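Local coordinates for mannosephosphate isomerase, putative (Archaeoglobus fulgidus, PDB 1ZX5), which probably catalyses the zinc-dependent interconversion of D-mannose 6-phosphate and D-fructose 6-phosphate, as a member of the type 1 mannose-6-phosphate isomerase family, at residues S50-L53 with Q58-M61; L27-R32 with S39-A44; E78-F83 with T227-L232; T163-F168 with Y253-Y258; L4-F9 with A279-F284. All coordinates share one frame; numbering follows the deposited sequence.

From the N terminus, the lead-in 4-9 opens contact 5, which is completed only at 279-284 and so encloses the other four. Within that long loop, contact 2 closes first, joining the end of helix 24-28 to strand 36-41, and contact 1 follows in series as the hairpin of strands 51-54 and 57-60. Contact 3 then opens at 78-83 and contact 4 at 163-168; they close at 227-232 and 253-258, so these two cross. Contact 3 ties the 78-83 loop, and contact 4 the turn before strand 167-170 of the six-stranded sheet, to the five-stranded sheet of the C-terminal cupin domain. Contacts 1 and 2 touch through Ser-50 and Ser-43, while Leu-53 pairs with Phe-9.

Contact 1: residues S50-L53 with Q58-M61; sequences STVL and QLSM
Val-52 lays CG1 against the selenium of Met-61, a selenomethionine, with 3.7 Å between CG1 and SE. The two side chains cross at about a right angle, and the Met-61 chain, bent at both chi2 and chi3, folds so that its CG also comes close to the same methyl. The other branch of Val-52, CG2, sits between backbone N and carbonyl carbon, which sets it over the partner strand: CG2 meets Leu-59 O at 3.4 Å and Leu-59 CD2 at 4.2 Å. A branched valine suits this place because each methyl finds a different neighbour, while Phe-42 packs on it from outside the hairpin. These residues belong to an antiparallel beta hairpin, strands 51-54 and 57-60, in which Val-52 and Leu-59 form a hydrogen-bonded pair. Val-52 N donates to Leu-59 O over a short 2.6 Å, almost straight at 173°, and Leu-59 N returns a bond of 2.9 Å to Val-52 O. That same carbonyl oxygen receives a CA-H contact from Gln-58, CA to O 3.3 Å. Thr-51 and Ser-60 form a non-hydrogen-bonded pair on the other face, their CA atoms 4.2 Å apart; Thr-51 OG1 is buried here without a partner in the model. Beyond the strand, Met-61 N donates to Ser-50 O at 2.9 Å, just as helix 61-73 begins. Ser-60, a good residue for an N-cap, turns its hydroxyl to the backbone N of Ile-62, and Ser-50 OG is bonded to Ser-43 N and Asn-14.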
# COMPACT_ATOMS: atom_id res chain seq x y z
N SER A 50 4.97 -0.60 -13.25
CA SER A 50 5.21 -2.03 -13.32
C SER A 50 4.96 -2.49 -14.74
O SER A 50 4.19 -1.85 -15.48
CB SER A 50 4.29 -2.78 -12.36
OG SER A 50 4.67 -2.56 -11.01
N THR A 51 5.60 -3.58 -15.13
CA THR A 51 5.29 -4.19 -16.40
C THR A 51 4.64 -5.55 -16.14
O THR A 51 5.03 -6.29 -15.24
CB THR A 51 6.52 -4.28 -17.37
OG1 THR A 51 7.43 -5.27 -16.89
CG2 THR A 51 7.28 -2.95 -17.49
N VAL A 52 3.63 -5.86 -16.94
CA VAL A 52 2.79 -7.03 -16.71
C VAL A 52 2.81 -8.02 -17.88
O VAL A 52 3.17 -7.67 -19.01
CB VAL A 52 1.32 -6.62 -16.35
CG1 VAL A 52 1.29 -5.79 -15.08
CG2 VAL A 52 0.65 -5.89 -17.51
N LEU A 53 2.43 -9.26 -17.58
CA LEU A 53 2.23 -10.30 -18.60
C LEU A 53 0.75 -10.58 -18.81
O LEU A 53 0.06 -11.09 -17.91
CB LEU A 53 2.91 -11.61 -18.18
CG LEU A 53 4.43 -11.74 -18.25
CD1 LEU A 53 4.90 -12.82 -17.26
CD2 LEU A 53 4.90 -12.04 -19.68
N GLN A 58 4.26 -9.05 -22.82
CA GLN A 58 4.69 -8.03 -21.88
C GLN A 58 4.26 -6.60 -22.26
O GLN A 58 4.42 -6.19 -23.40
CB GLN A 58 6.21 -8.12 -21.75
CG GLN A 58 6.84 -7.08 -20.87
CD GLN A 58 8.33 -7.30 -20.70
OE1 GLN A 58 9.14 -6.44 -21.04
NE2 GLN A 58 8.70 -8.47 -20.15
N LEU A 59 3.69 -5.88 -21.29
CA LEU A 59 3.36 -4.45 -21.45
C LEU A 59 3.33 -3.71 -20.10
O LEU A 59 3.30 -4.33 -19.03
CB LEU A 59 2.04 -4.23 -22.21
CG LEU A 59 0.69 -4.61 -21.58
CD1 LEU A 59 -0.44 -3.84 -22.25
CD2 LEU A 59 0.44 -6.11 -21.67
N SER A 60 3.32 -2.39 -20.16
CA SER A 60 3.33 -1.55 -18.98
C SER A 60 1.92 -1.42 -18.40
O SER A 60 0.95 -1.46 -19.15
CB SER A 60 3.91 -0.18 -19.35
OG SER A 60 3.49 0.84 -18.46
N MSE A 61 1.82 -1.25 -17.07
CA MSE A 61 0.53 -1.02 -16.40
C MSE A 61 -0.16 0.20 -16.96
O MSE A 61 -1.39 0.31 -16.92
CB MSE A 61 0.71 -0.78 -14.89
CG MSE A 61 0.68 -2.00 -14.03
SE MSE A 61 -0.99 -3.00 -14.21
CE MSE A 61 -2.28 -1.74 -13.57

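Contact 2: residues L27-R32 with S39-A44; sequences LLKGFR and SWEFSA. With ACY (acetic acid), chain F.
The torsions of both chains bring Lys-29 and Glu-41 together: the lysine sets CG beside its backbone N (chi1 -50°), bends at chi2 and then runs straight to its ammonium, while the glutamate, its CG likewise beside the backbone N, bends at chi2 (-81°) so that its carboxylate advances to meet it from the opposite direction. Lys-29 leaves the helix 24-28 through a Schellman motif, whose C-prime residue is Gly-30. Its positive phi suits a glycine; Gly-30 N bonds back to Leu-27 O at 3.1 Å, and a second bond, from Phe-31 N to a carbonyl further back in the helix, completes the motif. Glu-41 and Ser-39 stand on strand 36-41, part of the six-stranded antiparallel sheet in the catalytic half. The bridge itself is a salt bridge of 2.9 Å between Lys-29 NZ and Glu-41 OE2, made on the syn lone pair of that oxygen. OE2 is gripped a second time on its anti side by Ser-39 OG, 2.6 Å away and 27° out of the carboxylate plane, so two donors resist rotation of the group. Ser-39, small and hydroxylic, also packs OG against Lys-29 CE at 3.5 Å. The other oxygen, OE1, is hydrogen-bonded to Ser-274, and the ammonium has its own partners in Gly-272 O and, by a cation-pi contact, Tyr-273, which joins this corner to the C-terminal half. A long lysine suits the place, since Lys-29 CA to Ser-39 CA is 9.4 Å. An acetic acid molecule, probably from the crystallisation liquor, accepts a further bond: Lys-29 NZ to ACY OXT, 2.8 Å.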
# COMPACT_ATOMS: atom_id res chain seq x y z
N LEU A 27 14.10 -11.53 -0.34
CA LEU A 27 13.82 -12.91 0.03
C LEU A 27 12.44 -13.36 -0.43
O LEU A 27 12.30 -14.46 -0.95
CB LEU A 27 14.02 -13.13 1.53
CG LEU A 27 14.48 -14.56 1.86
CD1 LEU A 27 15.99 -14.70 1.61
CD2 LEU A 27 14.11 -14.94 3.30
N LEU A 28 11.42 -12.51 -0.26
CA LEU A 28 10.10 -12.77 -0.84
C LEU A 28 10.20 -13.05 -2.33
O LEU A 28 9.54 -13.95 -2.83
CB LEU A 28 9.14 -11.59 -0.64
CG LEU A 28 8.56 -11.39 0.76
CD1 LEU A 28 7.70 -10.14 0.77
CD2 LEU A 28 7.79 -12.62 1.22
N LYS A 29 11.05 -12.29 -3.03
CA LYS A 29 11.19 -12.39 -4.47
C LYS A 29 12.29 -13.38 -4.90
O LYS A 29 12.72 -13.36 -6.06
CB LYS A 29 11.46 -11.01 -5.10
CG LYS A 29 10.49 -9.91 -4.66
CD LYS A 29 9.06 -10.20 -5.10
CE LYS A 29 8.13 -9.05 -4.75
NZ LYS A 29 6.77 -9.36 -5.30
N GLY A 30 12.74 -14.22 -3.97
CA GLY A 30 13.62 -15.35 -4.29
C GLY A 30 15.11 -15.09 -4.39
O GLY A 30 15.83 -15.90 -4.97
N PHE A 31 15.60 -13.99 -3.82
CA PHE A 31 17.06 -13.76 -3.81
C PHE A 31 17.56 -13.12 -2.52
O PHE A 31 16.78 -12.72 -1.68
CB PHE A 31 17.54 -13.01 -5.09
CG PHE A 31 17.06 -11.56 -5.20
CD1 PHE A 31 17.96 -10.51 -5.08
CD2 PHE A 31 15.73 -11.26 -5.48
CE1 PHE A 31 17.54 -9.16 -5.20
CE2 PHE A 31 15.29 -9.92 -5.60
CZ PHE A 31 16.21 -8.87 -5.46
N ARG A 32 18.88 -13.06 -2.35
CA ARG A 32 19.49 -12.47 -1.16
C ARG A 32 20.04 -11.10 -1.50
O ARG A 32 20.95 -11.00 -2.32
CB ARG A 32 20.63 -13.34 -0.64
CG ARG A 32 20.19 -14.59 0.04
CD ARG A 32 21.39 -15.39 0.56
NE ARG A 32 22.07 -14.73 1.68
CZ ARG A 32 23.37 -14.41 1.69
NH1 ARG A 32 24.15 -14.69 0.65
NH2 ARG A 32 23.90 -13.82 2.76
N SER A 39 8.67 -2.82 -2.75
CA SER A 39 8.29 -3.49 -3.98
C SER A 39 6.95 -2.93 -4.41
O SER A 39 5.99 -3.02 -3.65
CB SER A 39 8.14 -4.99 -3.77
OG SER A 39 7.58 -5.56 -4.93
N TRP A 40 6.90 -2.38 -5.62
CA TRP A 40 5.70 -1.74 -6.15
C TRP A 40 4.95 -2.77 -6.99
O TRP A 40 5.48 -3.27 -7.99
CB TRP A 40 6.07 -0.49 -6.97
CG TRP A 40 6.60 0.68 -6.13
CD1 TRP A 40 7.28 0.60 -4.94
CD2 TRP A 40 6.50 2.08 -6.44
NE1 TRP A 40 7.60 1.86 -4.49
CE2 TRP A 40 7.13 2.79 -5.38
CE3 TRP A 40 5.94 2.81 -7.50
CZ2 TRP A 40 7.21 4.19 -5.35
CZ3 TRP A 40 6.02 4.21 -7.47
CH2 TRP A 40 6.65 4.88 -6.41
N GLU A 41 3.74 -3.10 -6.56
CA GLU A 41 2.98 -4.19 -7.15
C GLU A 41 1.88 -3.62 -8.04
O GLU A 41 0.93 -3.02 -7.54
CB GLU A 41 2.38 -5.08 -6.05
CG GLU A 41 3.37 -5.55 -4.97
CD GLU A 41 4.19 -6.76 -5.41
OE1 GLU A 41 3.65 -7.63 -6.11
OE2 GLU A 41 5.38 -6.86 -5.05
N PHE A 42 2.01 -3.81 -9.35
CA PHE A 42 1.06 -3.29 -10.35
C PHE A 42 0.98 -1.78 -10.32
O PHE A 42 -0.10 -1.20 -10.44
CB PHE A 42 -0.32 -3.97 -10.24
CG PHE A 42 -0.24 -5.45 -10.41
CD1 PHE A 42 0.03 -6.00 -11.67
CD2 PHE A 42 -0.35 -6.30 -9.31
CE1 PHE A 42 0.14 -7.38 -11.85
CE2 PHE A 42 -0.24 -7.68 -9.48
CZ PHE A 42 0.01 -8.22 -10.75
N SER A 43 2.14 -1.15 -10.16
CA SER A 43 2.23 0.30 -10.17
C SER A 43 1.89 0.86 -11.54
O SER A 43 2.50 0.49 -12.54
CB SER A 43 3.63 0.75 -9.78
OG SER A 43 3.83 2.11 -10.14
N ALA A 44 0.91 1.77 -11.56
CA ALA A 44 0.71 2.64 -12.71
C ALA A 44 1.17 4.07 -12.39
O ALA A 44 0.68 5.03 -12.96
CB ALA A 44 -0.74 2.63 -13.15
C ACY F . 7.63 -9.59 -8.87
O ACY F . 8.77 -10.11 -8.99
OXT ACY F . 7.31 -8.79 -7.97
CH3 ACY F . 6.58 -9.94 -9.88

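Contact 3: residues E78-F83 with T227-L232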
# COMPACT_ATOMS: atom_id res chain seq x y z
N GLU A 78 -16.66 4.70 -13.63
CA GLU A 78 -17.15 6.08 -13.58
C GLU A 78 -16.49 6.89 -12.45
O GLU A 78 -16.17 8.07 -12.64
CB GLU A 78 -18.69 6.17 -13.53
CG GLU A 78 -19.39 5.26 -12.50
CD GLU A 78 -20.84 4.91 -12.91
OE1 GLU A 78 -21.59 5.83 -13.33
OE2 GLU A 78 -21.21 3.70 -12.82
N LYS A 79 -16.26 6.24 -11.32
CA LYS A 79 -15.66 6.90 -10.16
C LYS A 79 -14.20 7.32 -10.37
O LYS A 79 -13.80 8.39 -9.91
CB LYS A 79 -15.78 6.01 -8.91
CG LYS A 79 -15.19 6.62 -7.64
CD LYS A 79 -15.60 5.81 -6.43
CE LYS A 79 -14.98 6.38 -5.18
NZ LYS A 79 -15.31 5.56 -3.99
N PHE A 80 -13.41 6.49 -11.04
CA PHE A 80 -11.99 6.78 -11.20
C PHE A 80 -11.62 6.97 -12.66
O PHE A 80 -11.85 6.09 -13.47
CB PHE A 80 -11.14 5.63 -10.63
CG PHE A 80 -11.39 5.35 -9.17
CD1 PHE A 80 -10.98 6.26 -8.19
CD2 PHE A 80 -12.00 4.17 -8.77
CE1 PHE A 80 -11.19 5.98 -6.84
CE2 PHE A 80 -12.22 3.89 -7.43
CZ PHE A 80 -11.81 4.79 -6.46
N SER A 81 -11.02 8.12 -12.99
CA SER A 81 -10.54 8.36 -14.35
C SER A 81 -9.04 8.11 -14.49
O SER A 81 -8.56 7.82 -15.59
CB SER A 81 -10.92 9.76 -14.84
OG SER A 81 -10.42 10.75 -13.97
N LYS A 82 -8.29 8.24 -13.39
CA LYS A 82 -6.89 7.84 -13.36
C LYS A 82 -6.77 6.57 -12.53
O LYS A 82 -7.65 6.27 -11.73
CB LYS A 82 -6.00 8.92 -12.73
CG LYS A 82 -6.17 10.32 -13.31
CD LYS A 82 -5.16 11.30 -12.70
CE LYS A 82 -5.52 12.76 -13.01
NZ LYS A 82 -6.19 12.88 -14.35
N PHE A 83 -5.67 5.84 -12.72
CA PHE A 83 -5.45 4.63 -11.96
C PHE A 83 -5.49 4.97 -10.46
O PHE A 83 -4.75 5.84 -10.01
CB PHE A 83 -4.15 3.94 -12.36
CG PHE A 83 -4.04 2.52 -11.86
CD1 PHE A 83 -4.59 1.47 -12.59
CD2 PHE A 83 -3.41 2.25 -10.64
CE1 PHE A 83 -4.51 0.17 -12.13
CE2 PHE A 83 -3.32 0.94 -10.17
CZ PHE A 83 -3.87 -0.11 -10.92
N THR A 227 -10.49 2.66 3.29
CA THR A 227 -10.73 4.09 3.20
C THR A 227 -12.06 4.22 2.47
O THR A 227 -12.79 3.23 2.35
CB THR A 227 -9.58 4.80 2.45
OG1 THR A 227 -9.63 4.47 1.06
CG2 THR A 227 -8.22 4.40 3.02
N GLU A 228 -12.41 5.41 1.96
CA GLU A 228 -13.67 5.51 1.22
C GLU A 228 -13.50 5.06 -0.22
O GLU A 228 -14.48 4.87 -0.93
CB GLU A 228 -14.28 6.93 1.29
CG GLU A 228 -15.03 7.27 2.62
CD GLU A 228 -16.36 6.51 2.79
OE1 GLU A 228 -17.43 7.17 2.72
OE2 GLU A 228 -16.36 5.27 3.01
N ASN A 229 -12.26 4.86 -0.65
CA ASN A 229 -11.97 4.57 -2.05
C ASN A 229 -11.49 3.14 -2.34
O ASN A 229 -11.56 2.68 -3.47
CB ASN A 229 -10.95 5.57 -2.58
CG ASN A 229 -11.52 6.98 -2.68
OD1 ASN A 229 -10.94 7.93 -2.16
ND2 ASN A 229 -12.65 7.11 -3.34
N PHE A 230 -10.99 2.47 -1.30
CA PHE A 230 -10.43 1.14 -1.45
C PHE A 230 -10.32 0.44 -0.10
O PHE A 230 -10.40 1.07 0.96
CB PHE A 230 -9.05 1.20 -2.15
CG PHE A 230 -8.04 2.08 -1.46
CD1 PHE A 230 -7.31 1.60 -0.36
CD2 PHE A 230 -7.82 3.39 -1.90
CE1 PHE A 230 -6.37 2.42 0.27
CE2 PHE A 230 -6.88 4.21 -1.26
CZ PHE A 230 -6.16 3.72 -0.18
N GLY A 231 -10.12 -0.87 -0.13
CA GLY A 231 -9.91 -1.62 1.10
C GLY A 231 -9.08 -2.85 0.84
O GLY A 231 -8.71 -3.15 -0.30
N LEU A 232 -8.81 -3.57 1.91
CA LEU A 232 -8.05 -4.81 1.87
C LEU A 232 -8.62 -5.73 2.95
O LEU A 232 -9.08 -5.26 3.99
CB LEU A 232 -6.56 -4.55 2.10
CG LEU A 232 -6.10 -4.02 3.47
CD1 LEU A 232 -5.87 -5.16 4.46
CD2 LEU A 232 -4.81 -3.20 3.31
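Phe-80 turns the rim of its ring to Asn-229: CZ stands 3.7 Å from the backbone O of Asn-229, which lies near the plane of the ring. CZ also approaches Asn-229 CB at 4.0 Å, and the side-chain amide plane of Asn-229 is inclined 69° to the ring. Beside it Lys-79 reaches out extended, with CG anti to the backbone N (chi1 -179°), and NZ makes a weak hydrogen bond of 3.2 Å to Glu-228 O. A firmer partner of the ammonium is Lys-299 O, just past strand 291-298; an extended lysine has the reach for both carbonyls. In the next shell, Lys-79 CG rests 3.9 Å above the centre of the Phe-80 ring, so the aliphatic part of the lysine packs on the ring face, and Arg-69 holds Phe-80 O. On the other segment Thr-227 forms an ST turn, as a threonine hydroxyl can: OG1 accepts from Asn-229 N, two residues on, at 3.2 Å and lies over the centre of the Phe-230 ring. Thr-227 N bonds to Phe-230 O at 2.8 Å, where strand 230-237 begins. Replacing Phe-80 by an alanine here would probably leave the Asn-229 carbonyl without its aromatic edge and the Lys-79 chain without the surface it lies on. Joining the catalytic half to the cupin domain, the contact sets an ammonium and a ring edge against backbone carbonyls, probably a weak electrostatic match.

Contact 4: residues T163-F168 with Y253-Y258. With EDO (1,2-ethanediol), chain C.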
# COMPACT_ATOMS: atom_id res chain seq x y z
N THR A 163 1.34 -7.00 16.02
CA THR A 163 1.39 -8.44 15.75
C THR A 163 0.99 -8.58 14.29
O THR A 163 0.36 -7.66 13.74
CB THR A 163 0.43 -9.25 16.66
OG1 THR A 163 -0.91 -8.74 16.52
CG2 THR A 163 0.86 -9.19 18.13
N PRO A 164 1.36 -9.70 13.64
CA PRO A 164 1.00 -9.87 12.23
C PRO A 164 -0.48 -9.58 11.96
O PRO A 164 -1.36 -9.99 12.74
CB PRO A 164 1.30 -11.35 11.98
CG PRO A 164 2.41 -11.67 12.92
CD PRO A 164 2.13 -10.85 14.15
N TYR A 165 -0.72 -8.89 10.85
CA TYR A 165 -2.06 -8.62 10.31
C TYR A 165 -2.84 -7.53 11.04
O TYR A 165 -4.01 -7.29 10.72
CB TYR A 165 -2.88 -9.93 10.10
CG TYR A 165 -2.11 -10.91 9.24
CD1 TYR A 165 -1.85 -10.62 7.90
CD2 TYR A 165 -1.60 -12.10 9.79
CE1 TYR A 165 -1.10 -11.51 7.09
CE2 TYR A 165 -0.84 -12.98 9.00
CZ TYR A 165 -0.60 -12.68 7.66
OH TYR A 165 0.12 -13.54 6.87
N ASP A 166 -2.21 -6.85 12.00
CA ASP A 166 -2.73 -5.57 12.47
C ASP A 166 -2.82 -4.65 11.28
O ASP A 166 -2.02 -4.77 10.33
CB ASP A 166 -1.79 -4.92 13.50
CG ASP A 166 -1.88 -5.56 14.86
OD1 ASP A 166 -2.80 -6.38 15.09
OD2 ASP A 166 -1.01 -5.26 15.70
N THR A 167 -3.81 -3.75 11.31
CA THR A 167 -3.99 -2.77 10.26
C THR A 167 -4.03 -1.35 10.81
O THR A 167 -4.33 -1.12 11.99
CB THR A 167 -5.29 -3.01 9.42
OG1 THR A 167 -6.44 -2.85 10.24
CG2 THR A 167 -5.32 -4.39 8.77
N PHE A 168 -3.70 -0.41 9.94
CA PHE A 168 -3.75 1.01 10.23
C PHE A 168 -4.37 1.71 9.04
O PHE A 168 -4.27 1.23 7.91
CB PHE A 168 -2.34 1.56 10.50
CG PHE A 168 -1.69 0.96 11.71
CD1 PHE A 168 -1.91 1.50 12.97
CD2 PHE A 168 -0.92 -0.19 11.59
CE1 PHE A 168 -1.35 0.92 14.10
CE2 PHE A 168 -0.35 -0.78 12.72
CZ PHE A 168 -0.57 -0.22 13.98
N TYR A 253 -2.63 -10.52 -2.93
CA TYR A 253 -1.25 -10.71 -2.49
C TYR A 253 -1.16 -11.97 -1.65
O TYR A 253 -1.90 -12.13 -0.68
CB TYR A 253 -0.73 -9.49 -1.71
CG TYR A 253 0.63 -9.77 -1.09
CD1 TYR A 253 1.79 -9.78 -1.88
CD2 TYR A 253 0.74 -10.06 0.27
CE1 TYR A 253 3.03 -10.09 -1.32
CE2 TYR A 253 1.97 -10.35 0.84
CZ TYR A 253 3.11 -10.37 0.04
OH TYR A 253 4.33 -10.68 0.61
N ALA A 254 -0.24 -12.87 -2.01
CA ALA A 254 -0.06 -14.12 -1.27
C ALA A 254 0.84 -13.89 -0.05
O ALA A 254 2.05 -13.78 -0.19
CB ALA A 254 0.52 -15.22 -2.19
N ALA A 255 0.23 -13.78 1.12
CA ALA A 255 0.97 -13.48 2.34
C ALA A 255 1.63 -14.72 2.95
O ALA A 255 2.76 -14.64 3.43
CB ALA A 255 0.05 -12.81 3.37
N GLU A 256 0.90 -15.84 2.97
CA GLU A 256 1.39 -17.13 3.46
C GLU A 256 0.82 -18.24 2.60
O GLU A 256 -0.38 -18.24 2.33
CB GLU A 256 0.95 -17.40 4.92
CG GLU A 256 1.61 -16.51 5.97
CD GLU A 256 0.97 -16.64 7.35
OE1 GLU A 256 0.47 -17.74 7.70
OE2 GLU A 256 0.96 -15.63 8.09
N GLY A 257 1.67 -19.17 2.20
CA GLY A 257 1.23 -20.40 1.56
C GLY A 257 1.34 -20.33 0.05
O GLY A 257 1.72 -19.31 -0.52
N TYR A 258 0.97 -21.43 -0.59
CA TYR A 258 0.98 -21.56 -2.04
C TYR A 258 -0.46 -21.72 -2.51
O TYR A 258 -1.21 -22.47 -1.90
CB TYR A 258 1.81 -22.79 -2.41
CG TYR A 258 1.69 -23.19 -3.87
CD1 TYR A 258 2.28 -22.41 -4.87
CD2 TYR A 258 0.99 -24.33 -4.25
CE1 TYR A 258 2.18 -22.75 -6.20
CE2 TYR A 258 0.88 -24.69 -5.60
CZ TYR A 258 1.49 -23.89 -6.56
OH TYR A 258 1.40 -24.22 -7.90
C1 EDO C . 4.62 -12.46 5.22
O1 EDO C . 6.06 -12.49 5.37
C2 EDO C . 4.23 -11.58 4.03
O2 EDO C . 4.32 -12.31 2.81
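Tyr-165 occupies the third place of a type II beta turn, Thr-163 to Asp-166, with a positive phi of 77°, while Ala-255 and Glu-256, which it touches, share a classic beta bulge opposite Lys-292. The bulge puts both these side chains on the side facing the turn. Tyr-165 OH donates to Glu-256 OE2 over 2.6 Å, approaching 44° out of the carboxylate plane. From the ring's standpoint OE2 lies in plane at the edge, and it also comes 3.3 Å from Tyr-165 CE2. Beside the hydroxyl, Ala-255 CB meets Tyr-165 OH at 3.6 Å; its small methyl leaves room for the ring tip. Glu-256, extended beyond CG, has the length to reach the phenol, and Arg-290 offers OE1 a long, weak ion pair. The turn is braced by Thr-163 N bonding to Asp-166 OD2 at 2.9 Å. An ethanediol, probably from the crystallisation liquor, links Tyr-253 OH and Ala-255 O. Tyr-165 thus leans from the turn before strand 167-170, past Leu-122 of strand 119-123, to Lys-292 of strand 291-298 and the end of its antiparallel neighbour 250-256.

Contact 5: residues L4-F9 with A279-F284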
# COMPACT_ATOMS: atom_id res chain seq x y z
N LEU A 4 -9.61 -9.60 -21.28
CA LEU A 4 -8.52 -9.90 -20.36
C LEU A 4 -8.70 -11.22 -19.62
O LEU A 4 -9.83 -11.62 -19.32
CB LEU A 4 -8.33 -8.75 -19.36
CG LEU A 4 -7.97 -7.38 -19.94
CD1 LEU A 4 -8.00 -6.32 -18.84
CD2 LEU A 4 -6.60 -7.39 -20.64
N PRO A 5 -7.59 -11.91 -19.31
CA PRO A 5 -7.68 -13.13 -18.51
C PRO A 5 -8.05 -12.79 -17.07
O PRO A 5 -8.08 -11.61 -16.71
CB PRO A 5 -6.27 -13.71 -18.58
CG PRO A 5 -5.39 -12.54 -18.83
CD PRO A 5 -6.19 -11.60 -19.67
N SER A 6 -8.35 -13.81 -16.27
CA SER A 6 -8.69 -13.62 -14.86
C SER A 6 -7.51 -13.13 -14.02
O SER A 6 -7.70 -12.38 -13.07
CB SER A 6 -9.21 -14.93 -14.27
OG SER A 6 -10.55 -15.15 -14.64
N PHE A 7 -6.30 -13.59 -14.36
CA PHE A 7 -5.14 -13.39 -13.52
C PHE A 7 -3.97 -12.82 -14.32
O PHE A 7 -3.45 -13.47 -15.23
CB PHE A 7 -4.74 -14.70 -12.84
CG PHE A 7 -5.90 -15.45 -12.22
CD1 PHE A 7 -6.64 -14.88 -11.19
CD2 PHE A 7 -6.24 -16.71 -12.68
CE1 PHE A 7 -7.72 -15.57 -10.62
CE2 PHE A 7 -7.31 -17.41 -12.12
CZ PHE A 7 -8.05 -16.83 -11.08
N ILE A 8 -3.58 -11.60 -13.96
CA ILE A 8 -2.49 -10.89 -14.62
C ILE A 8 -1.33 -10.78 -13.64
O ILE A 8 -1.52 -10.41 -12.48
CB ILE A 8 -2.95 -9.51 -15.15
CG1 ILE A 8 -4.03 -9.71 -16.24
CG2 ILE A 8 -1.75 -8.67 -15.66
CD1 ILE A 8 -4.79 -8.43 -16.63
N PHE A 9 -0.14 -11.14 -14.11
CA PHE A 9 1.04 -11.19 -13.27
C PHE A 9 2.03 -10.11 -13.69
O PHE A 9 1.98 -9.64 -14.83
CB PHE A 9 1.66 -12.59 -13.34
CG PHE A 9 0.76 -13.65 -12.75
CD1 PHE A 9 0.74 -13.88 -11.38
CD2 PHE A 9 -0.11 -14.37 -13.57
CE1 PHE A 9 -0.11 -14.83 -10.83
CE2 PHE A 9 -0.97 -15.32 -13.02
CZ PHE A 9 -0.97 -15.55 -11.65
N ALA A 279 -12.00 -6.54 -13.27
CA ALA A 279 -13.43 -6.55 -12.92
C ALA A 279 -14.28 -7.48 -13.77
O ALA A 279 -15.34 -7.93 -13.33
CB ALA A 279 -14.00 -5.15 -12.99
N SER A 280 -13.83 -7.76 -14.99
CA SER A 280 -14.55 -8.68 -15.88
C SER A 280 -14.56 -10.14 -15.39
O SER A 280 -15.23 -10.98 -15.95
CB SER A 280 -13.99 -8.61 -17.31
OG SER A 280 -12.62 -8.96 -17.34
N THR A 281 -13.79 -10.44 -14.34
CA THR A 281 -13.91 -11.71 -13.65
C THR A 281 -14.81 -11.47 -12.44
O THR A 281 -14.48 -10.68 -11.56
CB THR A 281 -12.51 -12.30 -13.27
OG1 THR A 281 -11.88 -12.80 -14.45
CG2 THR A 281 -12.60 -13.43 -12.25
N ASP A 282 -15.97 -12.13 -12.43
CA ASP A 282 -16.95 -12.02 -11.36
C ASP A 282 -16.46 -12.75 -10.10
O ASP A 282 -16.54 -12.22 -9.00
CB ASP A 282 -18.33 -12.56 -11.81
CG ASP A 282 -18.26 -14.00 -12.42
OD1 ASP A 282 -17.17 -14.43 -12.87
OD2 ASP A 282 -19.32 -14.70 -12.47
N SER A 283 -15.97 -13.96 -10.29
CA SER A 283 -15.46 -14.77 -9.20
C SER A 283 -14.53 -15.87 -9.69
O SER A 283 -14.46 -16.16 -10.88
CB SER A 283 -16.60 -15.39 -8.39
OG SER A 283 -17.32 -16.27 -9.20
N PHE A 284 -13.84 -16.49 -8.74
CA PHE A 284 -12.85 -17.50 -9.02
C PHE A 284 -12.60 -18.25 -7.72
O PHE A 284 -13.04 -17.81 -6.64
CB PHE A 284 -11.56 -16.84 -9.52
CG PHE A 284 -10.99 -15.79 -8.58
CD1 PHE A 284 -10.03 -16.14 -7.64
CD2 PHE A 284 -11.43 -14.47 -8.63
CE1 PHE A 284 -9.50 -15.18 -6.77
CE2 PHE A 284 -10.92 -13.51 -7.76
CZ PHE A 284 -9.95 -13.87 -6.83
O HOH W 1 -11.12 -11.21 -16.55
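Each atom of the Thr-281 side chain comes near Ser-6 OG: CB lies 3.7 Å from Ser-6 OG, the methyl CG2 reaches the same oxygen at 3.6 Å, and OG1 is hydrogen-bonded to Ser-6 OG at 2.7 Å, where either hydroxyl may be the donor. With its place anti to the carbonyl carbon (chi1 -74°), Thr-281 OG1 is also hydrogen-bonded to a water at 2.7 Å. That water donates to Ser-280 OG and to Leu-4 O, bridging the two segments. Lys-264 N is a further partner of Ser-6 OG, and Glu-71 of Ser-280 OG. Small hydroxyl residues fit here, since each serves several partners in little space. In this way the N-terminal lead-in runs roughly alongside the turn leading into strand 283-288 (directions 28° apart), in a four-stranded antiparallel sheet of the C-terminal cupin domain. There Phe-7 and Phe-284 form a T-shaped pair, centroids 5.4 Å apart and planes at 85°. The edge of Phe-7 points to the face of Phe-284, CE1 reaching Phe-284 CD1 at 3.8 Å, offset toward the rim, while CZ lies as close to Phe-284 CB. A leucine in place of Phe-7 would probably lose the edge-to-face contact and open a gap over Phe-284. Ser-6 CB sits 3.6 Å above the centre of the Phe-7 ring, and Cys-275 and Val-277 of strand 274-277 pack against that ring too.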